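Local coordinates for sensor protein (Pseudomonas syringae pv. tomato, PDB 2R8R) that probably serves as a membrane-bound, ATP-dependent sensor histidine kinase of a two-component system, the chain here being its N-terminal KdpD domain, at residues 135-139 with 199-203; 166-170 with 192-198; 127-133 with 144-150. All blocks are in the same frame, centred on the assembly; numbering follows the deposited sequence.

Contact 1: 135-139 with 199-203; sequences QVRGI and ALREM
Two helical segments lie side by side and nearly antiparallel: 135-139 on helix 133-140 and 199-203 on helix 194-209. Their short axes come within 11.5 Å at 166°, with V136 opposite L200 (CA to CA 7.8 Å) and I139 opposite A199 (8.0 Å). Q135, extended in t,t, directs its CB toward the partner and lays CD 4.0 Å from SE of M203, a selenomethionine. One residue on, V136 (t) is buried; its CG2 is 4.1 Å from L200 CD2 and 4.0 Å from M203 SE. L200 and M203 also touch V126. A turn later, I139 (m,t) puts CD1 3.8 Å from A199 CB and only 3.2 Å from M203 CE, a tight approach for two carbons. M203, m,t with chi3 near -117°, thus meets all three residues. This is helix-helix packing within a P-loop NTPase-clan domain. No hydrogen bond spans the 245 Å² interface, so close fit of apolar side chains holds these faces together.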
ATOM      1  N   GLN A 135      -4.324   2.558  19.700  1.00 31.95           N
ATOM      2  CA  GLN A 135      -5.099   1.315  19.743  1.00 31.38           C
ATOM      3  C   GLN A 135      -4.266   0.151  19.201  1.00 30.94           C
ATOM      4  O   GLN A 135      -4.158  -0.879  19.856  1.00 31.15           O
ATOM      5  CB  GLN A 135      -6.417   1.472  18.983  1.00 31.33           C
ATOM      6  CG  GLN A 135      -7.438   0.365  19.255  1.00 32.00           C
ATOM      7  CD  GLN A 135      -8.739   0.578  18.478  1.00 32.41           C
ATOM      8  OE1 GLN A 135      -8.904   1.594  17.803  1.00 35.00           O
ATOM      9  NE2 GLN A 135      -9.661  -0.378  18.574  1.00 32.66           N
ATOM     10  N   VAL A 136      -3.647   0.323  18.033  1.00 30.63           N
ATOM     11  CA  VAL A 136      -2.793  -0.729  17.466  1.00 30.68           C
ATOM     12  C   VAL A 136      -1.608  -1.110  18.375  1.00 30.54           C
ATOM     13  O   VAL A 136      -1.340  -2.300  18.574  1.00 30.60           O
ATOM     14  CB  VAL A 136      -2.290  -0.379  16.036  1.00 30.80           C
ATOM     15  CG1 VAL A 136      -1.313  -1.474  15.488  1.00 30.75           C
ATOM     16  CG2 VAL A 136      -3.460  -0.196  15.093  1.00 30.62           C
ATOM     17  N   ARG A 137      -0.911  -0.117  18.923  1.00 30.84           N
ATOM     18  CA  ARG A 137       0.220  -0.366  19.826  1.00 31.12           C
ATOM     19  C   ARG A 137      -0.239  -1.072  21.119  1.00 30.88           C
ATOM     20  O   ARG A 137       0.444  -1.959  21.608  1.00 30.15           O
ATOM     21  CB  ARG A 137       0.939   0.951  20.155  1.00 31.02           C
ATOM     22  CG  ARG A 137       2.216   0.833  21.025  1.00 31.66           C
ATOM     23  CD  ARG A 137       2.967   2.198  21.050  1.00 31.66           C
ATOM     24  NE  ARG A 137       3.933   2.335  22.136  0.50 31.33           N
ATOM     25  CZ  ARG A 137       4.541   3.481  22.473  0.50 31.53           C
ATOM     26  NH1 ARG A 137       4.287   4.613  21.816  0.50 30.66           N
ATOM     27  NH2 ARG A 137       5.408   3.501  23.479  0.50 31.05           N
ATOM     28  N   GLY A 138      -1.404  -0.675  21.629  1.00 30.96           N
ATOM     29  CA  GLY A 138      -1.997  -1.271  22.812  1.00 31.89           C
ATOM     30  C   GLY A 138      -2.375  -2.726  22.620  1.00 33.01           C
ATOM     31  O   GLY A 138      -2.350  -3.506  23.554  1.00 33.15           O
ATOM     32  N   ILE A 139      -2.725  -3.089  21.394  1.00 34.10           N
ATOM     33  CA  ILE A 139      -3.165  -4.428  21.080  1.00 34.62           C
ATOM     34  C   ILE A 139      -1.941  -5.277  20.768  1.00 33.97           C
ATOM     35  O   ILE A 139      -1.737  -6.294  21.399  1.00 33.73           O
ATOM     36  CB  ILE A 139      -4.175  -4.396  19.897  1.00 35.31           C
ATOM     37  CG1 ILE A 139      -5.560  -4.032  20.427  1.00 36.10           C
ATOM     38  CG2 ILE A 139      -4.240  -5.741  19.120  1.00 35.77           C
ATOM     39  CD1 ILE A 139      -6.521  -3.673  19.296  1.00 35.58           C
ATOM     40  N   ALA A 199      -8.796  -8.262  15.747  1.00 19.67           N
ATOM     41  CA  ALA A 199      -8.932  -6.879  16.169  1.00 18.90           C
ATOM     42  C   ALA A 199      -8.702  -5.928  14.986  1.00 18.49           C
ATOM     43  O   ALA A 199      -9.464  -5.022  14.770  1.00 18.81           O
ATOM     44  CB  ALA A 199      -7.931  -6.584  17.338  1.00 18.92           C
ATOM     45  N   LEU A 200      -7.651  -6.152  14.215  1.00 18.37           N
ATOM     46  CA  LEU A 200      -7.314  -5.306  13.059  1.00 18.22           C
ATOM     47  C   LEU A 200      -8.334  -5.417  11.913  1.00 18.64           C
ATOM     48  O   LEU A 200      -8.634  -4.431  11.250  1.00 17.76           O
ATOM     49  CB  LEU A 200      -5.922  -5.649  12.548  1.00 17.67           C
ATOM     50  CG  LEU A 200      -4.789  -5.231  13.481  1.00 17.27           C
ATOM     51  CD1 LEU A 200      -3.534  -6.093  13.199  1.00 17.31           C
ATOM     52  CD2 LEU A 200      -4.505  -3.738  13.336  1.00 16.50           C
ATOM     53  N   ARG A 201      -8.870  -6.619  11.706  1.00 19.18           N
ATOM     54  CA  ARG A 201      -9.919  -6.841  10.727  1.00 19.45           C
ATOM     55  C   ARG A 201     -11.172  -6.032  11.055  1.00 20.60           C
ATOM     56  O   ARG A 201     -11.783  -5.465  10.181  1.00 20.46           O
ATOM     57  CB  ARG A 201     -10.262  -8.321  10.649  1.00 19.59           C
ATOM     58  CG  ARG A 201     -11.429  -8.644   9.706  1.00 19.04           C
ATOM     59  CD  ARG A 201     -11.739 -10.089   9.729  1.00 18.59           C
ATOM     60  NE  ARG A 201     -12.539 -10.505   8.579  1.00 19.13           N
ATOM     61  CZ  ARG A 201     -13.070 -11.719   8.438  1.00 17.50           C
ATOM     62  NH1 ARG A 201     -12.897 -12.673   9.356  1.00 18.41           N
ATOM     63  NH2 ARG A 201     -13.737 -11.999   7.345  1.00 16.54           N
ATOM     64  N   GLU A 202     -11.549  -5.994  12.329  1.00 22.33           N
ATOM     65  CA  GLU A 202     -12.648  -5.165  12.792  1.00 22.81           C
ATOM     66  C   GLU A 202     -12.354  -3.684  12.590  1.00 23.19           C
ATOM     67  O   GLU A 202     -13.227  -2.935  12.197  1.00 23.48           O
ATOM     68  CB  GLU A 202     -12.931  -5.482  14.253  1.00 22.84           C
ATOM     69  CG  GLU A 202     -13.921  -4.547  14.947  1.00 24.62           C
ATOM     70  CD  GLU A 202     -14.181  -4.965  16.389  1.00 25.29           C
ATOM     71  OE1 GLU A 202     -15.244  -5.552  16.663  1.00 30.47           O
ATOM     72  OE2 GLU A 202     -13.302  -4.751  17.248  1.00 30.38           O
HETATM   73  N   MSE A 203     -11.125  -3.261  12.843  1.00 23.67           N
HETATM   74  CA  MSE A 203     -10.717  -1.881  12.568  1.00 24.77           C
HETATM   75  C   MSE A 203     -10.850  -1.514  11.095  1.00 23.94           C
HETATM   76  O   MSE A 203     -11.368  -0.460  10.760  1.00 23.41           O
HETATM   77  CB  MSE A 203      -9.260  -1.635  13.015  1.00 24.67           C
HETATM   78  CG  MSE A 203      -9.132  -1.422  14.517  1.00 25.70           C
HETATM   79 SE   MSE A 203      -7.324  -1.079  15.121  0.70 28.59          SE
HETATM   80  CE  MSE A 203      -7.037  -2.610  16.275  1.00 25.27           C
TER

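Contact 2: 166-170 with 192-198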
ATOM      1  N   PRO A 166      -8.669 -14.067   9.568  1.00 14.40           N
ATOM      2  CA  PRO A 166      -7.408 -14.210  10.313  1.00 14.97           C
ATOM      3  C   PRO A 166      -6.788 -15.614  10.294  1.00 15.65           C
ATOM      4  O   PRO A 166      -5.599 -15.751  10.078  1.00 16.56           O
ATOM      5  CB  PRO A 166      -7.807 -13.778  11.734  1.00 14.75           C
ATOM      6  CG  PRO A 166      -8.926 -12.772  11.464  1.00 14.36           C
ATOM      7  CD  PRO A 166      -9.691 -13.349  10.368  1.00 14.00           C
ATOM      8  N   ARG A 167      -7.587 -16.638  10.485  1.00 17.41           N
ATOM      9  CA  ARG A 167      -7.095 -18.011  10.477  1.00 19.69           C
ATOM     10  C   ARG A 167      -6.392 -18.356   9.164  1.00 19.86           C
ATOM     11  O   ARG A 167      -5.321 -18.992   9.128  1.00 20.08           O
ATOM     12  CB  ARG A 167      -8.254 -18.977  10.727  1.00 19.88           C
ATOM     13  CG  ARG A 167      -7.826 -20.323  11.247  1.00 24.73           C
ATOM     14  CD  ARG A 167      -8.495 -21.512  10.499  1.00 30.26           C
ATOM     15  NE  ARG A 167      -7.877 -21.641   9.170  1.00 33.33           N
ATOM     16  CZ  ARG A 167      -8.504 -21.508   7.996  1.00 33.66           C
ATOM     17  NH1 ARG A 167      -9.796 -21.293   7.943  1.00 35.06           N
ATOM     18  NH2 ARG A 167      -7.824 -21.603   6.857  1.00 33.60           N
ATOM     19  N   GLU A 168      -7.002 -17.912   8.085  1.00 20.09           N
ATOM     20  CA  GLU A 168      -6.442 -18.095   6.774  1.00 21.13           C
ATOM     21  C   GLU A 168      -5.174 -17.279   6.565  1.00 20.21           C
ATOM     22  O   GLU A 168      -4.227 -17.758   5.965  1.00 21.34           O
ATOM     23  CB  GLU A 168      -7.501 -17.722   5.737  1.00 21.09           C
ATOM     24  CG  GLU A 168      -7.123 -18.182   4.396  1.00 23.91           C
ATOM     25  CD  GLU A 168      -8.164 -17.878   3.336  1.00 23.61           C
ATOM     26  OE1 GLU A 168      -9.388 -17.830   3.642  1.00 26.33           O
ATOM     27  OE2 GLU A 168      -7.716 -17.712   2.184  1.00 27.60           O
ATOM     28  N   LEU A 169      -5.150 -16.044   7.050  1.00 19.60           N
ATOM     29  CA  LEU A 169      -3.913 -15.231   7.018  1.00 19.21           C
ATOM     30  C   LEU A 169      -2.736 -15.887   7.794  1.00 18.72           C
ATOM     31  O   LEU A 169      -1.606 -15.883   7.326  1.00 18.50           O
ATOM     32  CB  LEU A 169      -4.182 -13.810   7.541  1.00 19.06           C
ATOM     33  CG  LEU A 169      -3.082 -12.755   7.365  1.00 19.38           C
ATOM     34  CD1 LEU A 169      -2.541 -12.695   5.951  1.00 17.38           C
ATOM     35  CD2 LEU A 169      -3.611 -11.373   7.826  1.00 18.15           C
ATOM     36  N   LEU A 170      -3.021 -16.465   8.959  1.00 18.88           N
ATOM     37  CA  LEU A 170      -2.035 -17.265   9.722  1.00 18.70           C
ATOM     38  C   LEU A 170      -1.509 -18.478   8.921  1.00 19.21           C
ATOM     39  O   LEU A 170      -0.322 -18.761   8.953  1.00 18.35           O
ATOM     40  CB  LEU A 170      -2.624 -17.712  11.046  1.00 18.43           C
ATOM     41  CG  LEU A 170      -2.860 -16.583  12.057  1.00 18.81           C
ATOM     42  CD1 LEU A 170      -3.663 -17.050  13.250  1.00 15.94           C
ATOM     43  CD2 LEU A 170      -1.485 -15.983  12.505  1.00 16.99           C
ATOM     44  N   PHE A 192       1.192 -11.075  14.353  1.00 24.90           N
ATOM     45  CA  PHE A 192       0.343 -12.058  13.696  1.00 24.59           C
ATOM     46  C   PHE A 192      -0.063 -13.114  14.681  1.00 24.53           C
ATOM     47  O   PHE A 192       0.553 -14.186  14.761  1.00 24.47           O
ATOM     48  CB  PHE A 192       1.064 -12.718  12.515  1.00 24.16           C
ATOM     49  CG  PHE A 192       1.193 -11.834  11.350  1.00 24.12           C
ATOM     50  CD1 PHE A 192       0.250 -11.845  10.354  1.00 22.80           C
ATOM     51  CD2 PHE A 192       2.264 -10.964  11.244  1.00 26.72           C
ATOM     52  CE1 PHE A 192       0.367 -11.001   9.248  1.00 22.21           C
ATOM     53  CE2 PHE A 192       2.367 -10.113  10.135  1.00 26.85           C
ATOM     54  CZ  PHE A 192       1.391 -10.144   9.151  1.00 21.57           C
ATOM     55  N   THR A 193      -1.088 -12.771  15.448  1.00 24.71           N
ATOM     56  CA  THR A 193      -1.832 -13.718  16.234  1.00 24.92           C
ATOM     57  C   THR A 193      -3.297 -13.623  15.833  1.00 25.19           C
ATOM     58  O   THR A 193      -3.729 -12.684  15.175  1.00 26.00           O
ATOM     59  CB  THR A 193      -1.645 -13.460  17.765  1.00 25.04           C
ATOM     60  OG1 THR A 193      -2.252 -12.214  18.107  1.00 25.28           O
ATOM     61  CG2 THR A 193      -0.147 -13.456  18.146  1.00 22.30           C
ATOM     62  N   GLN A 194      -4.047 -14.638  16.205  1.00 26.25           N
ATOM     63  CA  GLN A 194      -5.488 -14.723  15.953  1.00 25.83           C
ATOM     64  C   GLN A 194      -6.196 -13.532  16.575  1.00 24.88           C
ATOM     65  O   GLN A 194      -7.008 -12.876  15.947  1.00 24.59           O
ATOM     66  CB  GLN A 194      -5.994 -16.055  16.561  1.00 25.92           C
ATOM     67  CG  GLN A 194      -7.490 -16.327  16.467  1.00 28.00           C
ATOM     68  CD  GLN A 194      -7.996 -16.442  15.038  1.00 30.96           C
ATOM     69  OE1 GLN A 194      -7.307 -16.957  14.160  1.00 35.66           O
ATOM     70  NE2 GLN A 194      -9.215 -15.977  14.806  1.00 31.71           N
ATOM     71  N   THR A 195      -5.884 -13.270  17.836  1.00 24.64           N
ATOM     72  CA  THR A 195      -6.492 -12.172  18.577  1.00 24.18           C
ATOM     73  C   THR A 195      -6.201 -10.828  17.920  1.00 23.34           C
ATOM     74  O   THR A 195      -7.114 -10.037  17.747  1.00 23.68           O
ATOM     75  CB  THR A 195      -6.009 -12.152  20.061  1.00 24.73           C
ATOM     76  OG1 THR A 195      -6.722 -13.147  20.805  1.00 25.04           O
ATOM     77  CG2 THR A 195      -6.273 -10.797  20.698  1.00 25.51           C
ATOM     78  N   ASN A 196      -4.937 -10.548  17.611  1.00 22.28           N
ATOM     79  CA  ASN A 196      -4.563  -9.264  17.019  1.00 22.17           C
ATOM     80  C   ASN A 196      -5.133  -9.042  15.609  1.00 21.96           C
ATOM     81  O   ASN A 196      -5.639  -7.961  15.292  1.00 21.61           O
ATOM     82  CB  ASN A 196      -3.033  -9.133  16.967  1.00 23.21           C
ATOM     83  CG  ASN A 196      -2.401  -8.939  18.341  1.00 22.74           C
ATOM     84  OD1 ASN A 196      -3.091  -8.651  19.314  1.00 26.17           O
ATOM     85  ND2 ASN A 196      -1.075  -9.105  18.417  1.00 20.38           N
ATOM     86  N   LEU A 197      -5.083 -10.081  14.781  1.00 21.47           N
ATOM     87  CA  LEU A 197      -5.583  -9.997  13.415  1.00 21.45           C
ATOM     88  C   LEU A 197      -7.114  -9.855  13.371  1.00 21.23           C
ATOM     89  O   LEU A 197      -7.646  -9.204  12.486  1.00 22.33           O
ATOM     90  CB  LEU A 197      -5.088 -11.206  12.586  1.00 21.20           C
ATOM     91  CG  LEU A 197      -3.574 -11.272  12.319  1.00 21.77           C
ATOM     92  CD1 LEU A 197      -3.145 -12.665  11.740  1.00 19.50           C
ATOM     93  CD2 LEU A 197      -3.085 -10.098  11.414  1.00 17.55           C
ATOM     94  N   THR A 198      -7.813 -10.440  14.326  1.00 20.97           N
ATOM     95  CA  THR A 198      -9.252 -10.265  14.480  1.00 20.37           C
ATOM     96  C   THR A 198      -9.578  -8.818  14.819  1.00 20.51           C
ATOM     97  O   THR A 198     -10.505  -8.219  14.240  1.00 20.74           O
ATOM     98  CB  THR A 198      -9.797 -11.187  15.604  1.00 20.93           C
ATOM     99  OG1 THR A 198      -9.686 -12.550  15.174  1.00 21.14           O
ATOM    100  CG2 THR A 198     -11.251 -10.872  15.949  1.00 18.09           C
TER
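A threonine N-cap starts the C-terminal helix 194-209 of this P-loop NTPase-clan domain, and the first turn of helix 166-174 packs against that start. The short axes approach to 9.4 Å and cross at 123°. T193 is in the p rotamer, with its CA-to-CB bond away from 166-170, and its OG1 accepts from N196 N at 3.2 Å, the capping bond. On the packed face, L197 (m,t) points its CB toward 166-170: CB touches P166 CB at 3.8 Å, CD2 meets L169 CD2 and CD1 meets L170 CD2, each also at 3.8 Å. L169, t,p, sends CD2 to the edge of the F192 ring, 4.2 Å from CE1, and its side chain also touches A14 and V17. L170, in m,t, starts out sideways but brings CD2 to 4.1 Å from F192 CB. Q194 bends at chi2 (p), placing OE1 3.8 Å from L170 CD1 and 4.0 Å from P166 CB. By contrast, the end of R167 leads away, to a salt bridge with E171. The m rotamer of T198 turns its hydroxyl back on its own helix: OG1 donates to Q194 O at 2.8 Å while lying 3.8 Å from P166 CG.

Contact 3: 127-133 with 144-150; sequences QHLESLN and VRETLPD. With SO4 (sulfate ion), chain E.
S131 and D150 form the shortest bond, OG to OD2 at 2.4 Å, and S131 N donates to D150 OD1 at 3.1 Å; S131 is p and D150 m. Nearer the start of 144-150, H128 (m) donates from ND1 to E146 O at 2.7 Å, and N133 (t) from ND2 to V144 O at 2.9 Å. Between them the main chains run side by side in one parallel bridge, L129 with L148 (CA to CA 5.0 Å): L148 N donates to H128 O at 2.9 Å and E130 N to L148 O at 3.0 Å. L129 is extended (-60/129); E130 (-49/-52) and S131 (-54/-24) then turn back, with L132 N bonded to L129 O. T147 CA adds a CA-H...O contact to H128 O at 3.2 Å. One water joins E130 OE2 (2.6 Å) to T147 OG1 (2.8 Å); a second donates to N133 OD1 (2.6 Å) and weakly accepts from V144 N (3.0 Å). R145 faces away, its NH2 bonded weakly to O4 of a sulfate ion, probably from the crystallisation liquor, at 3.2 Å. Packing fills in around these bonds: V144 CG1 sits 3.7 Å from H128 ND1, and L129 CD2 4.0 Å from L148 CD2; L148 also packs on W107. The loops flanking helix 133-140 are therefore tied mainly by hydrogen bonds, H128 and N133 taking the carbonyls of E146 and V144 where regular strand pairing is absent.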
ATOM      1  N   GLN A 127      -3.560  -0.224  10.233  1.00 17.46           N
ATOM      2  CA  GLN A 127      -2.705   0.161  11.381  1.00 18.93           C
ATOM      3  C   GLN A 127      -2.019   1.523  11.259  1.00 19.53           C
ATOM      4  O   GLN A 127      -1.638   2.137  12.275  1.00 19.34           O
ATOM      5  CB  GLN A 127      -1.603  -0.886  11.599  1.00 18.55           C
ATOM      6  CG  GLN A 127      -0.676  -1.031  10.410  1.00 20.43           C
ATOM      7  CD  GLN A 127       0.300  -2.175  10.524  1.00 22.95           C
ATOM      8  OE1 GLN A 127       1.356  -1.980  11.124  1.00 28.25           O
ATOM      9  NE2 GLN A 127      -0.021  -3.373   9.921  1.00 23.09           N
ATOM     10  N   HIS A 128      -1.846   1.976  10.014  1.00 20.24           N
ATOM     11  CA  HIS A 128      -1.140   3.211   9.715  1.00 20.61           C
ATOM     12  C   HIS A 128      -1.941   4.456   9.960  1.00 21.92           C
ATOM     13  O   HIS A 128      -1.378   5.524  10.110  1.00 23.41           O
ATOM     14  CB  HIS A 128      -0.613   3.188   8.281  1.00 20.37           C
ATOM     15  CG  HIS A 128       0.345   2.072   8.030  1.00 19.01           C
ATOM     16  ND1 HIS A 128       1.650   2.089   8.486  1.00 17.94           N
ATOM     17  CD2 HIS A 128       0.172   0.882   7.413  1.00 17.44           C
ATOM     18  CE1 HIS A 128       2.245   0.968   8.133  1.00 18.76           C
ATOM     19  NE2 HIS A 128       1.370   0.217   7.481  1.00 20.62           N
ATOM     20  N   LEU A 129      -3.250   4.340  10.049  1.00 23.60           N
ATOM     21  CA  LEU A 129      -4.067   5.510  10.331  1.00 24.96           C
ATOM     22  C   LEU A 129      -3.709   6.154  11.680  1.00 25.69           C
ATOM     23  O   LEU A 129      -3.693   5.464  12.700  1.00 25.77           O
ATOM     24  CB  LEU A 129      -5.545   5.141  10.301  1.00 24.59           C
ATOM     25  CG  LEU A 129      -6.048   4.823   8.891  1.00 25.54           C
ATOM     26  CD1 LEU A 129      -7.495   4.355   8.955  1.00 26.24           C
ATOM     27  CD2 LEU A 129      -5.892   6.062   7.976  1.00 24.93           C
ATOM     28  N   GLU A 130      -3.470   7.474  11.666  1.00 26.42           N
ATOM     29  CA  GLU A 130      -3.106   8.233  12.876  1.00 27.42           C
ATOM     30  C   GLU A 130      -4.012   7.993  14.090  1.00 28.00           C
ATOM     31  O   GLU A 130      -3.531   7.679  15.178  1.00 27.33           O
ATOM     32  CB  GLU A 130      -3.071   9.738  12.575  1.00 27.77           C
ATOM     33  CG  GLU A 130      -1.685  10.290  12.347  1.00 28.75           C
ATOM     34  CD  GLU A 130      -1.697  11.726  11.825  1.00 28.84           C
ATOM     35  OE1 GLU A 130      -2.719  12.444  11.954  1.00 30.79           O
ATOM     36  OE2 GLU A 130      -0.666  12.130  11.263  1.00 30.46           O
ATOM     37  N   SER A 131      -5.323   8.136  13.876  1.00 28.94           N
ATOM     38  CA  SER A 131      -6.341   7.926  14.917  1.00 29.35           C
ATOM     39  C   SER A 131      -6.265   6.570  15.627  1.00 29.69           C
ATOM     40  O   SER A 131      -6.735   6.443  16.755  1.00 30.64           O
ATOM     41  CB  SER A 131      -7.725   8.056  14.301  1.00 29.20           C
ATOM     42  OG  SER A 131      -7.904   7.068  13.294  1.00 30.37           O
ATOM     43  N   LEU A 132      -5.679   5.574  14.957  1.00 29.80           N
ATOM     44  CA  LEU A 132      -5.603   4.181  15.427  1.00 29.46           C
ATOM     45  C   LEU A 132      -4.206   3.775  15.969  1.00 29.97           C
ATOM     46  O   LEU A 132      -4.028   2.619  16.363  1.00 30.45           O
ATOM     47  CB  LEU A 132      -5.995   3.238  14.253  1.00 28.52           C
ATOM     48  CG  LEU A 132      -7.444   3.318  13.720  1.00 27.76           C
ATOM     49  CD1 LEU A 132      -7.728   2.323  12.571  1.00 23.26           C
ATOM     50  CD2 LEU A 132      -8.466   3.113  14.874  1.00 25.77           C
ATOM     51  N   ASN A 133      -3.226   4.691  15.985  1.00 30.48           N
ATOM     52  CA  ASN A 133      -1.815   4.336  16.327  1.00 31.01           C
ATOM     53  C   ASN A 133      -1.687   3.684  17.717  1.00 31.25           C
ATOM     54  O   ASN A 133      -1.070   2.621  17.855  1.00 30.31           O
ATOM     55  CB  ASN A 133      -0.888   5.577  16.251  1.00 31.15           C
ATOM     56  CG  ASN A 133       0.621   5.218  16.227  1.00 32.11           C
ATOM     57  OD1 ASN A 133       1.333   5.310  17.256  1.00 36.01           O
ATOM     58  ND2 ASN A 133       1.117   4.842  15.049  1.00 34.14           N
ATOM     59  N   VAL A 144       3.741   1.622  15.550  1.00 30.66           N
ATOM     60  CA  VAL A 144       3.567   1.960  14.128  1.00 29.51           C
ATOM     61  C   VAL A 144       4.283   3.268  13.838  1.00 28.91           C
ATOM     62  O   VAL A 144       3.831   4.330  14.248  1.00 29.80           O
ATOM     63  CB  VAL A 144       2.081   2.019  13.710  1.00 29.62           C
ATOM     64  CG1 VAL A 144       1.953   2.270  12.168  1.00 28.84           C
ATOM     65  CG2 VAL A 144       1.384   0.724  14.133  1.00 27.58           C
ATOM     66  N   ARG A 145       5.401   3.178  13.127  1.00 28.24           N
ATOM     67  CA  ARG A 145       6.241   4.333  12.841  1.00 28.57           C
ATOM     68  C   ARG A 145       5.877   5.115  11.565  1.00 27.90           C
ATOM     69  O   ARG A 145       6.117   6.314  11.505  1.00 27.94           O
ATOM     70  CB  ARG A 145       7.704   3.896  12.748  1.00 28.63           C
ATOM     71  CG  ARG A 145       8.262   3.450  14.075  1.00 30.38           C
ATOM     72  CD  ARG A 145       9.568   2.717  13.910  1.00 30.71           C
ATOM     73  NE  ARG A 145       9.846   1.939  15.105  1.00 33.12           N
ATOM     74  CZ  ARG A 145      10.299   2.437  16.244  1.00 32.17           C
ATOM     75  NH1 ARG A 145      10.551   3.723  16.374  1.00 32.14           N
ATOM     76  NH2 ARG A 145      10.503   1.629  17.263  1.00 34.65           N
ATOM     77  N   GLU A 146       5.359   4.435  10.543  1.00 27.30           N
ATOM     78  CA  GLU A 146       4.880   5.115   9.329  1.00 27.12           C
ATOM     79  C   GLU A 146       3.366   5.318   9.510  1.00 25.44           C
ATOM     80  O   GLU A 146       2.599   4.357   9.512  1.00 25.69           O
ATOM     81  CB  GLU A 146       5.197   4.285   8.070  1.00 26.77           C
ATOM     82  CG  GLU A 146       6.698   4.179   7.700  1.00 28.39           C
ATOM     83  CD  GLU A 146       6.938   3.426   6.396  1.00 29.82           C
ATOM     84  OE1 GLU A 146       6.306   2.339   6.244  1.00 37.91           O
ATOM     85  OE2 GLU A 146       7.746   3.884   5.526  1.00 28.65           O
ATOM     86  N   THR A 147       2.944   6.557   9.701  1.00 23.86           N
ATOM     87  CA  THR A 147       1.535   6.871   9.872  1.00 23.66           C
ATOM     88  C   THR A 147       0.985   7.706   8.694  1.00 23.11           C
ATOM     89  O   THR A 147       1.737   8.282   7.893  1.00 22.80           O
ATOM     90  CB  THR A 147       1.271   7.663  11.158  1.00 23.48           C
ATOM     91  OG1 THR A 147       2.006   8.885  11.090  1.00 24.60           O
ATOM     92  CG2 THR A 147       1.653   6.875  12.432  1.00 22.63           C
ATOM     93  N   LEU A 148      -0.344   7.730   8.617  1.00 23.13           N
ATOM     94  CA  LEU A 148      -1.119   8.396   7.549  1.00 23.39           C
ATOM     95  C   LEU A 148      -2.216   9.256   8.202  1.00 23.05           C
ATOM     96  O   LEU A 148      -2.941   8.784   9.070  1.00 22.51           O
ATOM     97  CB  LEU A 148      -1.754   7.338   6.619  1.00 22.96           C
ATOM     98  CG  LEU A 148      -2.559   7.865   5.439  1.00 23.82           C
ATOM     99  CD1 LEU A 148      -1.569   8.457   4.383  1.00 20.32           C
ATOM    100  CD2 LEU A 148      -3.529   6.801   4.858  1.00 21.76           C
ATOM    101  N   PRO A 149      -2.304  10.538   7.835  1.00 23.48           N
ATOM    102  CA  PRO A 149      -3.425  11.294   8.396  1.00 23.77           C
ATOM    103  C   PRO A 149      -4.722  10.717   7.882  1.00 23.97           C
ATOM    104  O   PRO A 149      -4.833  10.362   6.681  1.00 23.49           O
ATOM    105  CB  PRO A 149      -3.194  12.735   7.893  1.00 23.66           C
ATOM    106  CG  PRO A 149      -1.755  12.794   7.544  1.00 23.22           C
ATOM    107  CD  PRO A 149      -1.447  11.394   7.005  1.00 24.27           C
ATOM    108  N   ASP A 150      -5.682  10.584   8.788  1.00 23.93           N
ATOM    109  CA  ASP A 150      -6.959   9.979   8.436  1.00 24.55           C
ATOM    110  C   ASP A 150      -7.618  10.674   7.230  1.00 24.72           C
ATOM    111  O   ASP A 150      -8.205  10.014   6.381  1.00 24.63           O
ATOM    112  CB  ASP A 150      -7.884   9.990   9.637  1.00 24.56           C
ATOM    113  CG  ASP A 150      -7.367   9.126  10.769  1.00 25.43           C
ATOM    114  OD1 ASP A 150      -6.182   9.279  11.121  1.00 25.76           O
ATOM    115  OD2 ASP A 150      -8.145   8.300  11.302  1.00 26.32           O
TER
HETATM  116  S   SO4 E 228       9.028  -1.396  18.321  1.00 59.88           S
HETATM  117  O1  SO4 E 228      10.210  -2.237  18.416  1.00 62.48           O
HETATM  118  O2  SO4 E 228       7.828  -2.057  18.800  1.00 59.94           O
HETATM  119  O3  SO4 E 228       9.175  -0.192  19.168  1.00 61.48           O
HETATM  120  O4  SO4 E 228       8.897  -1.119  16.897  1.00 61.94           O
HETATM  121  O   HOH W   1       0.842  10.915   9.526  1.00 37.27           O
HETATM  122  O   HOH W   2       3.430   3.780  17.586  1.00 53.00           O

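How the contacts relate
After strand 119-125 the chain enters 127-133, the first side of contact 3, which closes at 144-150 and so brackets helix 133-140. Contact 1 opens on that helix before contact 3 has closed and ends far downstream at 199-203; the two therefore cross, and they touch where V136 packs on V144 and Q127. The chain then passes through strand 158-161 into helix 166-174, where contact 2 opens; it closes at 192-198, wholly within the span of contact 1. Contacts 1 and 2 use successive turns of helix 194-209, which thereby joins helix 133-140 to helix 166-174. Contacts 2 and 3 follow in series without touching, their centres about 20 Å apart.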